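Long-range contacts in proline dehydrogenase (Bradyrhizobium japonicum USDA 110, PDB 3HAZ), which probably oxidises proline to glutamate in two steps, an FAD-dependent proline dehydrogenase reaction followed by an NAD-dependent aldehyde dehydrogenase reaction: residues R336-L342 with R389-A395; F415-H421 with I438-A444. One frame throughout, in Å; residues are numbered along the deposited sequence.

Contact 1 (R336-L342 with R389-A395); sequences RKLMVRL and RIFPQFA. With FAD (flavin-adenine dinucleotide), chain C.
With CG of R389 trans to its own nitrogen (chi1 -179°) and the chain bent at chi3 (-59°), the guanidinium swings back across the start of the pairing and presents NH1, edge-on, to the carbonyl O of R336. That bond is 3.2 Å long and comes from above the carbonyl plane; D335 forms a salt bridge with the same nitrogen, so NH1, with two hydrogens, can serve both partners. Beyond it, 338-342 and 390-395 run parallel, the backbone bonds alternating from L338 N to R389 O through to A395 N to L342 O.

M339 and F391 lie alongside each other, the methionine CE 3.8 Å from ring atom CD2, a flexible thioether that can follow the ring's outline. A water donates to both M339 O and Q393 OE1, while Q393 NE2 reaches E416. On the opposite face, with L338 and L342, V340 and I390 meet CG2 to CG2 at 3.5 Å.

R341, bent at chi3, lays one guanidinium face against FAD C6, NH1 3.1 Å from FAD N5; S237 binds NH2 and D280 salt-bridges NH1. Small A395 leaves room for the ring, its CB 3.6 Å from C8. Strand 309-314 flanks 338-342, strand 416-420 flanks 390-395, and helix 369-384 packs on L342, I390 and F394.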
loop_
_atom_site.group_PDB
_atom_site.type_symbol
_atom_site.label_atom_id
_atom_site.label_comp_id
_atom_site.label_asym_id
_atom_site.label_seq_id
_atom_site.Cartn_x
_atom_site.Cartn_y
_atom_site.Cartn_z
ATOM N N ARG A 336 -9.401 46.320 46.625
ATOM C CA ARG A 336 -10.301 45.282 47.102
ATOM C C ARG A 336 -9.569 43.955 47.222
ATOM O O ARG A 336 -8.534 43.743 46.592
ATOM C CB ARG A 336 -11.499 45.119 46.156
ATOM C CG ARG A 336 -12.231 46.414 45.823
ATOM C CD ARG A 336 -13.094 46.910 46.983
ATOM N NE ARG A 336 -13.756 48.160 46.615
ATOM C CZ ARG A 336 -14.861 48.230 45.876
ATOM N NH1 ARG A 336 -15.379 49.411 45.572
ATOM N NH2 ARG A 336 -15.452 47.120 45.443
ATOM N N LYS A 337 -10.110 43.078 48.060
ATOM C CA LYS A 337 -9.726 41.677 48.078
ATOM C C LYS A 337 -10.755 40.922 47.254
ATOM O O LYS A 337 -11.957 41.181 47.368
ATOM C CB LYS A 337 -9.735 41.136 49.506
ATOM C CG LYS A 337 -8.570 41.577 50.371
ATOM C CD LYS A 337 -8.501 40.713 51.625
ATOM C CE LYS A 337 -7.153 40.834 52.309
ATOM N NZ LYS A 337 -6.971 39.779 53.343
ATOM N N LEU A 338 -10.288 39.997 46.424
ATOM C CA LEU A 338 -11.179 39.214 45.580
ATOM C C LEU A 338 -10.955 37.728 45.787
ATOM O O LEU A 338 -9.844 37.288 46.085
ATOM C CB LEU A 338 -10.965 39.555 44.100
ATOM C CG LEU A 338 -11.105 41.021 43.684
ATOM C CD1 LEU A 338 -10.713 41.203 42.220
ATOM C CD2 LEU A 338 -12.517 41.524 43.939
ATOM N N MET A 339 -12.024 36.961 45.638
ATOM C CA MET A 339 -11.928 35.514 45.598
ATOM C C MET A 339 -12.086 35.094 44.138
ATOM O O MET A 339 -13.084 35.418 43.487
ATOM C CB MET A 339 -12.981 34.885 46.515
ATOM C CG MET A 339 -12.794 35.266 47.995
ATOM S SD MET A 339 -14.160 34.833 49.102
ATOM C CE MET A 339 -13.856 33.076 49.362
ATOM N N VAL A 340 -11.076 34.407 43.622
ATOM C CA VAL A 340 -10.985 34.135 42.196
ATOM C C VAL A 340 -10.938 32.639 41.923
ATOM O O VAL A 340 -10.029 31.946 42.374
ATOM C CB VAL A 340 -9.735 34.794 41.607
ATOM C CG1 VAL A 340 -9.648 34.528 40.117
ATOM C CG2 VAL A 340 -9.751 36.288 41.905
ATOM N N ARG A 341 -11.930 32.147 41.190
ATOM C CA ARG A 341 -12.022 30.730 40.873
ATOM C C ARG A 341 -11.309 30.389 39.576
ATOM O O ARG A 341 -11.615 30.947 38.521
ATOM C CB ARG A 341 -13.483 30.291 40.758
ATOM C CG ARG A 341 -13.624 28.796 40.495
ATOM C CD ARG A 341 -14.984 28.458 39.912
ATOM N NE ARG A 341 -16.064 28.781 40.833
ATOM C CZ ARG A 341 -17.250 29.227 40.441
ATOM N NH1 ARG A 341 -17.498 29.407 39.148
ATOM N NH2 ARG A 341 -18.178 29.500 41.337
ATOM N N LEU A 342 -10.361 29.463 39.655
ATOM C CA LEU A 342 -9.681 28.978 38.463
ATOM C C LEU A 342 -10.278 27.638 38.053
ATOM O O LEU A 342 -10.340 26.705 38.853
ATOM C CB LEU A 342 -8.179 28.831 38.709
ATOM C CG LEU A 342 -7.335 28.517 37.476
ATOM C CD1 LEU A 342 -7.295 29.726 36.523
ATOM C CD2 LEU A 342 -5.926 28.085 37.885
ATOM N N ARG A 389 -4.084 39.425 48.610
ATOM C CA ARG A 389 -5.150 40.228 48.023
ATOM C C ARG A 389 -6.124 39.333 47.262
ATOM O O ARG A 389 -7.341 39.477 47.379
ATOM C CB ARG A 389 -4.586 41.305 47.095
ATOM C CG ARG A 389 -5.660 42.190 46.485
ATOM C CD ARG A 389 -5.071 43.350 45.695
ATOM N NE ARG A 389 -4.221 44.211 46.517
ATOM C CZ ARG A 389 -4.668 45.165 47.330
ATOM N NH1 ARG A 389 -5.971 45.387 47.452
ATOM N NH2 ARG A 389 -3.807 45.895 48.029
ATOM N N ILE A 390 -5.576 38.417 46.473
ATOM C CA ILE A 390 -6.380 37.444 45.744
ATOM C C ILE A 390 -6.454 36.138 46.537
ATOM O O ILE A 390 -5.426 35.585 46.933
ATOM C CB ILE A 390 -5.791 37.152 44.340
ATOM C CG1 ILE A 390 -5.651 38.438 43.523
ATOM C CG2 ILE A 390 -6.639 36.121 43.597
ATOM C CD1 ILE A 390 -6.968 39.164 43.274
ATOM N N PHE A 391 -7.671 35.663 46.776
ATOM C CA PHE A 391 -7.884 34.359 47.392
ATOM C C PHE A 391 -8.279 33.374 46.291
ATOM O O PHE A 391 -9.415 33.393 45.817
ATOM C CB PHE A 391 -8.978 34.450 48.463
ATOM C CG PHE A 391 -9.261 33.144 49.166
ATOM C CD1 PHE A 391 -8.581 32.805 50.334
ATOM C CD2 PHE A 391 -10.231 32.271 48.675
ATOM C CE1 PHE A 391 -8.847 31.607 50.992
ATOM C CE2 PHE A 391 -10.504 31.063 49.325
ATOM C CZ PHE A 391 -9.810 30.730 50.484
ATOM N N PRO A 392 -7.329 32.526 45.864
ATOM C CA PRO A 392 -7.573 31.601 44.751
ATOM C C PRO A 392 -8.446 30.426 45.167
ATOM O O PRO A 392 -8.346 29.944 46.296
ATOM C CB PRO A 392 -6.167 31.100 44.379
ATOM C CG PRO A 392 -5.201 31.998 45.109
ATOM C CD PRO A 392 -5.937 32.462 46.337
ATOM N N GLN A 393 -9.298 29.986 44.249
ATOM C CA GLN A 393 -10.172 28.844 44.461
ATOM C C GLN A 393 -10.003 27.922 43.263
ATOM O O GLN A 393 -10.387 28.265 42.148
ATOM C CB GLN A 393 -11.630 29.295 44.557
ATOM C CG GLN A 393 -11.869 30.462 45.518
ATOM C CD GLN A 393 -13.215 31.134 45.290
ATOM O OE1 GLN A 393 -13.437 31.775 44.262
ATOM N NE2 GLN A 393 -14.119 30.983 46.245
ATOM N N PHE A 394 -9.417 26.757 43.488
ATOM C CA PHE A 394 -9.089 25.866 42.388
ATOM C C PHE A 394 -10.166 24.806 42.262
ATOM O O PHE A 394 -10.207 23.855 43.033
ATOM C CB PHE A 394 -7.704 25.249 42.602
ATOM C CG PHE A 394 -6.621 26.277 42.799
ATOM C CD1 PHE A 394 -6.154 27.026 41.728
ATOM C CD2 PHE A 394 -6.093 26.517 44.059
ATOM C CE1 PHE A 394 -5.172 27.989 41.907
ATOM C CE2 PHE A 394 -5.109 27.473 44.244
ATOM C CZ PHE A 394 -4.646 28.210 43.165
ATOM N N ALA A 395 -11.062 25.008 41.305
ATOM C CA ALA A 395 -12.136 24.068 41.048
ATOM C C ALA A 395 -11.653 23.016 40.059
ATOM O O ALA A 395 -11.348 23.328 38.909
ATOM C CB ALA A 395 -13.360 24.804 40.497
HETATM P PA FAD C . -10.131 17.139 33.752
HETATM O O1A FAD C . -10.628 15.665 33.254
HETATM O O2A FAD C . -8.765 17.126 34.273
HETATM O O5B FAD C . -10.181 18.158 32.485
HETATM C C5B FAD C . -11.370 18.236 31.754
HETATM C C4B FAD C . -11.319 19.446 30.812
HETATM O O4B FAD C . -10.023 19.772 30.068
HETATM C C3B FAD C . -12.401 20.097 30.194
HETATM O O3B FAD C . -13.554 20.384 30.966
HETATM C C2B FAD C . -11.751 21.150 29.333
HETATM O O2B FAD C . -11.769 22.480 29.818
HETATM C C1B FAD C . -10.407 20.608 28.998
HETATM N N9A FAD C . -10.268 19.836 27.777
HETATM C C8A FAD C . -10.853 18.615 27.455
HETATM N N7A FAD C . -10.393 18.247 26.220
HETATM C C5A FAD C . -9.506 19.256 25.776
HETATM C C6A FAD C . -8.700 19.416 24.516
HETATM N N6A FAD C . -8.758 18.408 23.465
HETATM N N1A FAD C . -7.928 20.468 24.351
HETATM C C2A FAD C . -7.844 21.453 25.355
HETATM N N3A FAD C . -8.620 21.300 26.565
HETATM C C4A FAD C . -9.423 20.201 26.735
HETATM N N1 FAD C . -16.102 26.152 33.651
HETATM C C2 FAD C . -16.391 27.300 32.952
HETATM O O2 FAD C . -16.118 27.362 31.603
HETATM N N3 FAD C . -17.017 28.405 33.622
HETATM C C4 FAD C . -17.323 28.321 34.951
HETATM O O4 FAD C . -17.872 29.424 35.618
HETATM C C4X FAD C . -17.017 27.124 35.685
HETATM N N5 FAD C . -17.337 27.021 37.142
HETATM C C5X FAD C . -17.034 25.830 37.847
HETATM C C6 FAD C . -17.358 25.728 39.278
HETATM C C7 FAD C . -17.049 24.541 39.980
HETATM C C7M FAD C . -17.409 24.439 41.453
HETATM C C8 FAD C . -16.397 23.407 39.284
HETATM C C8M FAD C . -16.054 22.101 40.021
HETATM C C9 FAD C . -16.089 23.509 37.916
HETATM C C9A FAD C . -16.416 24.740 37.174
HETATM N N10 FAD C . -16.099 24.853 35.748
HETATM C C10 FAD C . -16.414 26.070 35.037
HETATM C "C1'" FAD C . -15.295 23.815 35.026
HETATM C "C2'" FAD C . -16.099 22.705 34.304
HETATM O "O2'" FAD C . -17.443 22.691 34.772
HETATM C "C3'" FAD C . -15.381 21.359 34.498
HETATM O "O3'" FAD C . -15.640 20.854 35.804
HETATM C "C4'" FAD C . -13.827 21.459 34.290
HETATM O "O4'" FAD C . -13.379 22.135 33.167
HETATM C "C5'" FAD C . -13.130 20.081 34.451
HETATM O "O5'" FAD C . -11.764 20.194 34.818
HETATM P P FAD C . -11.114 18.977 35.740
HETATM O O1P FAD C . -9.552 19.377 36.163
HETATM O O2P FAD C . -11.963 18.741 36.914
HETATM O O3P FAD C . -11.228 17.611 34.853
HETATM O O HOH W 1 -15.319 33.962 43.772
#

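Contact 2 (F415-H421 with I438-A444); sequences FEFQRLH and IAYRTYA. With FAD (flavin-adenine dinucleotide), chain C.
The R441 guanidinium meets the E416 carboxylate at its edge, the two planes 44° apart, while T442 CG2 lies over one face of the R419 guanidinium and the Y443 ring has the Q418 amide carbon in its plane. These groups line two parallel neighbouring strands, 416-420 and 440-444, joined through helix 425-434 as a beta-alpha-beta unit of the proline dehydrogenase barrel, a member of the TIM-barrel clan.

R441 grips E416 side-on. NE gives a nearly straight 2.8 Å bond to OE2, and NH2 gives a 3.1 Å bond to the syn lone pair of OE1. OE2 also accepts from Q418 NE2 at 2.8 Å, almost along its C-O axis, so a buried carboxylate is well supplied with donors, which probably favours its ionised form. Arginine suits the place because its remaining nitrogen, NH1, still binds R233 O and S193 OG.

On the other face, R419 is extended from CG to NE and runs beside T442; its NH2 is held by M423 O. The threonine methyl lies over the face of the guanidinium, while its hydroxyl OG1 takes a weak bond from NE. F417 and Y440 pack CB against CB at 4.0 Å, and helices 399-409 and 425-434 cover the F417 ring.

Toward the flavin, the Q418 amide and the Y443 ring are turned 66° apart, and both side chains reach R341. Y443 offers the dimethylbenzene end of FAD an aromatic neighbour: its CD2 lies 3.3 Å from C7M.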
loop_
_atom_site.group_PDB
_atom_site.type_symbol
_atom_site.label_atom_id
_atom_site.label_comp_id
_atom_site.label_asym_id
_atom_site.label_seq_id
_atom_site.Cartn_x
_atom_site.Cartn_y
_atom_site.Cartn_z
ATOM N N PHE A 415 -5.967 29.901 50.258
ATOM C CA PHE A 415 -6.631 29.401 49.054
ATOM C C PHE A 415 -7.556 28.236 49.418
ATOM O O PHE A 415 -7.529 27.737 50.549
ATOM C CB PHE A 415 -5.603 28.974 47.993
ATOM C CG PHE A 415 -4.853 27.714 48.343
ATOM C CD1 PHE A 415 -5.251 26.489 47.830
ATOM C CD2 PHE A 415 -3.750 27.755 49.187
ATOM C CE1 PHE A 415 -4.564 25.328 48.149
ATOM C CE2 PHE A 415 -3.063 26.599 49.516
ATOM C CZ PHE A 415 -3.469 25.384 48.996
ATOM N N GLU A 416 -8.386 27.818 48.471
ATOM C CA GLU A 416 -9.221 26.639 48.668
ATOM C C GLU A 416 -9.291 25.850 47.370
ATOM O O GLU A 416 -8.896 26.342 46.305
ATOM C CB GLU A 416 -10.639 27.041 49.115
ATOM C CG GLU A 416 -11.472 27.662 47.983
ATOM C CD GLU A 416 -12.830 28.184 48.431
ATOM O OE1 GLU A 416 -13.042 28.349 49.650
ATOM O OE2 GLU A 416 -13.684 28.447 47.550
ATOM N N PHE A 417 -9.772 24.616 47.468
ATOM C CA PHE A 417 -10.169 23.865 46.292
ATOM C C PHE A 417 -11.696 23.917 46.199
ATOM O O PHE A 417 -12.371 24.255 47.172
ATOM C CB PHE A 417 -9.684 22.414 46.379
ATOM C CG PHE A 417 -8.191 22.269 46.273
ATOM C CD1 PHE A 417 -7.417 22.094 47.412
ATOM C CD2 PHE A 417 -7.564 22.330 45.039
ATOM C CE1 PHE A 417 -6.037 21.973 47.319
ATOM C CE2 PHE A 417 -6.185 22.210 44.935
ATOM C CZ PHE A 417 -5.420 22.031 46.077
ATOM N N GLN A 418 -12.238 23.578 45.036
ATOM C CA GLN A 418 -13.689 23.474 44.887
ATOM C C GLN A 418 -14.088 22.240 44.094
ATOM O O GLN A 418 -13.293 21.687 43.327
ATOM C CB GLN A 418 -14.273 24.707 44.207
ATOM C CG GLN A 418 -13.921 26.017 44.850
ATOM C CD GLN A 418 -14.662 27.169 44.217
ATOM O OE1 GLN A 418 -15.072 27.089 43.054
ATOM N NE2 GLN A 418 -14.850 28.252 44.979
ATOM N N ARG A 419 -15.332 21.823 44.285
ATOM C CA ARG A 419 -15.870 20.679 43.580
ATOM C C ARG A 419 -17.382 20.802 43.481
ATOM O O ARG A 419 -18.007 21.554 44.230
ATOM C CB ARG A 419 -15.523 19.395 44.324
ATOM C CG ARG A 419 -16.300 19.214 45.631
ATOM C CD ARG A 419 -16.087 17.822 46.201
ATOM N NE ARG A 419 -17.013 17.522 47.283
ATOM C CZ ARG A 419 -18.066 16.719 47.169
ATOM N NH1 ARG A 419 -18.851 16.517 48.214
ATOM N NH2 ARG A 419 -18.337 16.121 46.009
ATOM N N LEU A 420 -17.967 20.034 42.571
ATOM C CA LEU A 420 -19.411 19.992 42.411
ATOM C C LEU A 420 -19.980 18.766 43.120
ATOM O O LEU A 420 -19.456 17.659 42.985
ATOM C CB LEU A 420 -19.771 19.956 40.925
ATOM C CG LEU A 420 -21.191 20.393 40.567
ATOM C CD1 LEU A 420 -21.426 21.839 40.988
ATOM C CD2 LEU A 420 -21.437 20.220 39.073
ATOM N N HIS A 421 -21.041 18.966 43.891
ATOM C CA HIS A 421 -21.704 17.857 44.560
ATOM C C HIS A 421 -21.893 16.707 43.562
ATOM O O HIS A 421 -22.310 16.920 42.427
ATOM C CB HIS A 421 -23.043 18.323 45.147
ATOM C CG HIS A 421 -23.546 17.465 46.267
ATOM N ND1 HIS A 421 -22.727 16.996 47.271
ATOM C CD2 HIS A 421 -24.787 17.000 46.546
ATOM C CE1 HIS A 421 -23.438 16.269 48.114
ATOM N NE2 HIS A 421 -24.692 16.256 47.697
ATOM N N ILE A 438 -6.315 21.837 54.871
ATOM C CA ILE A 438 -6.862 22.053 53.536
ATOM C C ILE A 438 -8.354 22.383 53.560
ATOM O O ILE A 438 -9.129 21.775 54.294
ATOM C CB ILE A 438 -6.582 20.854 52.614
ATOM C CG1 ILE A 438 -5.167 20.962 52.044
ATOM C CG2 ILE A 438 -7.588 20.796 51.482
ATOM C CD1 ILE A 438 -4.885 22.294 51.375
ATOM N N ALA A 439 -8.740 23.371 52.764
ATOM C CA ALA A 439 -10.136 23.739 52.632
ATOM C C ALA A 439 -10.641 23.432 51.227
ATOM O O ALA A 439 -9.939 23.654 50.243
ATOM C CB ALA A 439 -10.325 25.218 52.951
ATOM N N TYR A 440 -11.857 22.907 51.145
ATOM C CA TYR A 440 -12.543 22.786 49.867
ATOM C C TYR A 440 -14.026 23.127 49.983
ATOM O O TYR A 440 -14.692 22.779 50.959
ATOM C CB TYR A 440 -12.333 21.412 49.230
ATOM C CG TYR A 440 -12.910 20.232 49.977
ATOM C CD1 TYR A 440 -12.164 19.557 50.941
ATOM C CD2 TYR A 440 -14.187 19.762 49.685
ATOM C CE1 TYR A 440 -12.683 18.460 51.614
ATOM C CE2 TYR A 440 -14.713 18.669 50.343
ATOM C CZ TYR A 440 -13.959 18.021 51.307
ATOM O OH TYR A 440 -14.495 16.933 51.957
ATOM N N ARG A 441 -14.516 23.835 48.975
ATOM C CA ARG A 441 -15.898 24.267 48.905
ATOM C C ARG A 441 -16.677 23.301 48.020
ATOM O O ARG A 441 -16.214 22.919 46.945
ATOM C CB ARG A 441 -15.958 25.677 48.307
ATOM C CG ARG A 441 -17.358 26.275 48.213
ATOM C CD ARG A 441 -17.283 27.709 47.707
ATOM N NE ARG A 441 -16.302 28.479 48.462
ATOM C CZ ARG A 441 -16.606 29.268 49.488
ATOM N NH1 ARG A 441 -17.869 29.400 49.875
ATOM N NH2 ARG A 441 -15.646 29.924 50.130
ATOM N N THR A 442 -17.857 22.901 48.476
ATOM C CA THR A 442 -18.712 22.022 47.691
ATOM C C THR A 442 -19.935 22.798 47.219
ATOM O O THR A 442 -20.649 23.404 48.022
ATOM C CB THR A 442 -19.121 20.771 48.501
ATOM O OG1 THR A 442 -17.940 20.063 48.893
ATOM C CG2 THR A 442 -19.996 19.841 47.678
ATOM N N TYR A 443 -20.152 22.813 45.907
ATOM C CA TYR A 443 -21.312 23.492 45.346
ATOM C C TYR A 443 -22.394 22.486 45.006
ATOM O O TYR A 443 -22.110 21.390 44.508
ATOM C CB TYR A 443 -20.959 24.237 44.059
ATOM C CG TYR A 443 -20.173 25.517 44.208
ATOM C CD1 TYR A 443 -20.808 26.753 44.184
ATOM C CD2 TYR A 443 -18.785 25.493 44.305
ATOM C CE1 TYR A 443 -20.083 27.935 44.284
ATOM C CE2 TYR A 443 -18.050 26.668 44.396
ATOM C CZ TYR A 443 -18.702 27.882 44.391
ATOM O OH TYR A 443 -17.970 29.043 44.491
ATOM N N ALA A 444 -23.635 22.884 45.252
ATOM C CA ALA A 444 -24.792 22.100 44.846
ATOM C C ALA A 444 -25.530 22.823 43.726
ATOM O O ALA A 444 -25.728 24.042 43.787
ATOM C CB ALA A 444 -25.726 21.867 46.047
HETATM P PA FAD C . -10.131 17.139 33.752
HETATM O O1A FAD C . -10.628 15.665 33.254
HETATM O O2A FAD C . -8.765 17.126 34.273
HETATM O O5B FAD C . -10.181 18.158 32.485
HETATM C C5B FAD C . -11.370 18.236 31.754
HETATM C C4B FAD C . -11.319 19.446 30.812
HETATM O O4B FAD C . -10.023 19.772 30.068
HETATM C C3B FAD C . -12.401 20.097 30.194
HETATM O O3B FAD C . -13.554 20.384 30.966
HETATM C C2B FAD C . -11.751 21.150 29.333
HETATM O O2B FAD C . -11.769 22.480 29.818
HETATM C C1B FAD C . -10.407 20.608 28.998
HETATM N N9A FAD C . -10.268 19.836 27.777
HETATM C C8A FAD C . -10.853 18.615 27.455
HETATM N N7A FAD C . -10.393 18.247 26.220
HETATM C C5A FAD C . -9.506 19.256 25.776
HETATM C C6A FAD C . -8.700 19.416 24.516
HETATM N N6A FAD C . -8.758 18.408 23.465
HETATM N N1A FAD C . -7.928 20.468 24.351
HETATM C C2A FAD C . -7.844 21.453 25.355
HETATM N N3A FAD C . -8.620 21.300 26.565
HETATM C C4A FAD C . -9.423 20.201 26.735
HETATM N N1 FAD C . -16.102 26.152 33.651
HETATM C C2 FAD C . -16.391 27.300 32.952
HETATM O O2 FAD C . -16.118 27.362 31.603
HETATM N N3 FAD C . -17.017 28.405 33.622
HETATM C C4 FAD C . -17.323 28.321 34.951
HETATM O O4 FAD C . -17.872 29.424 35.618
HETATM C C4X FAD C . -17.017 27.124 35.685
HETATM N N5 FAD C . -17.337 27.021 37.142
HETATM C C5X FAD C . -17.034 25.830 37.847
HETATM C C6 FAD C . -17.358 25.728 39.278
HETATM C C7 FAD C . -17.049 24.541 39.980
HETATM C C7M FAD C . -17.409 24.439 41.453
HETATM C C8 FAD C . -16.397 23.407 39.284
HETATM C C8M FAD C . -16.054 22.101 40.021
HETATM C C9 FAD C . -16.089 23.509 37.916
HETATM C C9A FAD C . -16.416 24.740 37.174
HETATM N N10 FAD C . -16.099 24.853 35.748
HETATM C C10 FAD C . -16.414 26.070 35.037
HETATM C "C1'" FAD C . -15.295 23.815 35.026
HETATM C "C2'" FAD C . -16.099 22.705 34.304
HETATM O "O2'" FAD C . -17.443 22.691 34.772
HETATM C "C3'" FAD C . -15.381 21.359 34.498
HETATM O "O3'" FAD C . -15.640 20.854 35.804
HETATM C "C4'" FAD C . -13.827 21.459 34.290
HETATM O "O4'" FAD C . -13.379 22.135 33.167
HETATM C "C5'" FAD C . -13.130 20.081 34.451
HETATM O "O5'" FAD C . -11.764 20.194 34.818
HETATM P P FAD C . -11.114 18.977 35.740
HETATM O O1P FAD C . -9.552 19.377 36.163
HETATM O O2P FAD C . -11.963 18.741 36.914
HETATM O O3P FAD C . -11.228 17.611 34.853
HETATM O O HOH W 2 -6.624 25.291 51.989
#

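How the contacts relate
Contacts 1 and 2 are two pairings in one parallel barrel sheet, their centres 13 Å apart, and the chain completes 336-342 with 389-395 before it opens 415-421 with 438-444. Strands 390-395 and 416-420 are neighbours, so the four strands run side by side: Q418 N lies 2.9 Å from F394 O, a probable backbone hydrogen bond. A polar seam joins them as well, Q393 NE2 lying 2.9 Å from E416 OE2, the oxygen that R441 holds. Both contacts border the flavin. R341 of contact 1 approaches N5, and Q418 and Y443 of contact 2, which themselves lie near the C7M methyl, are among the residues that hydrogen-bond its guanidinium.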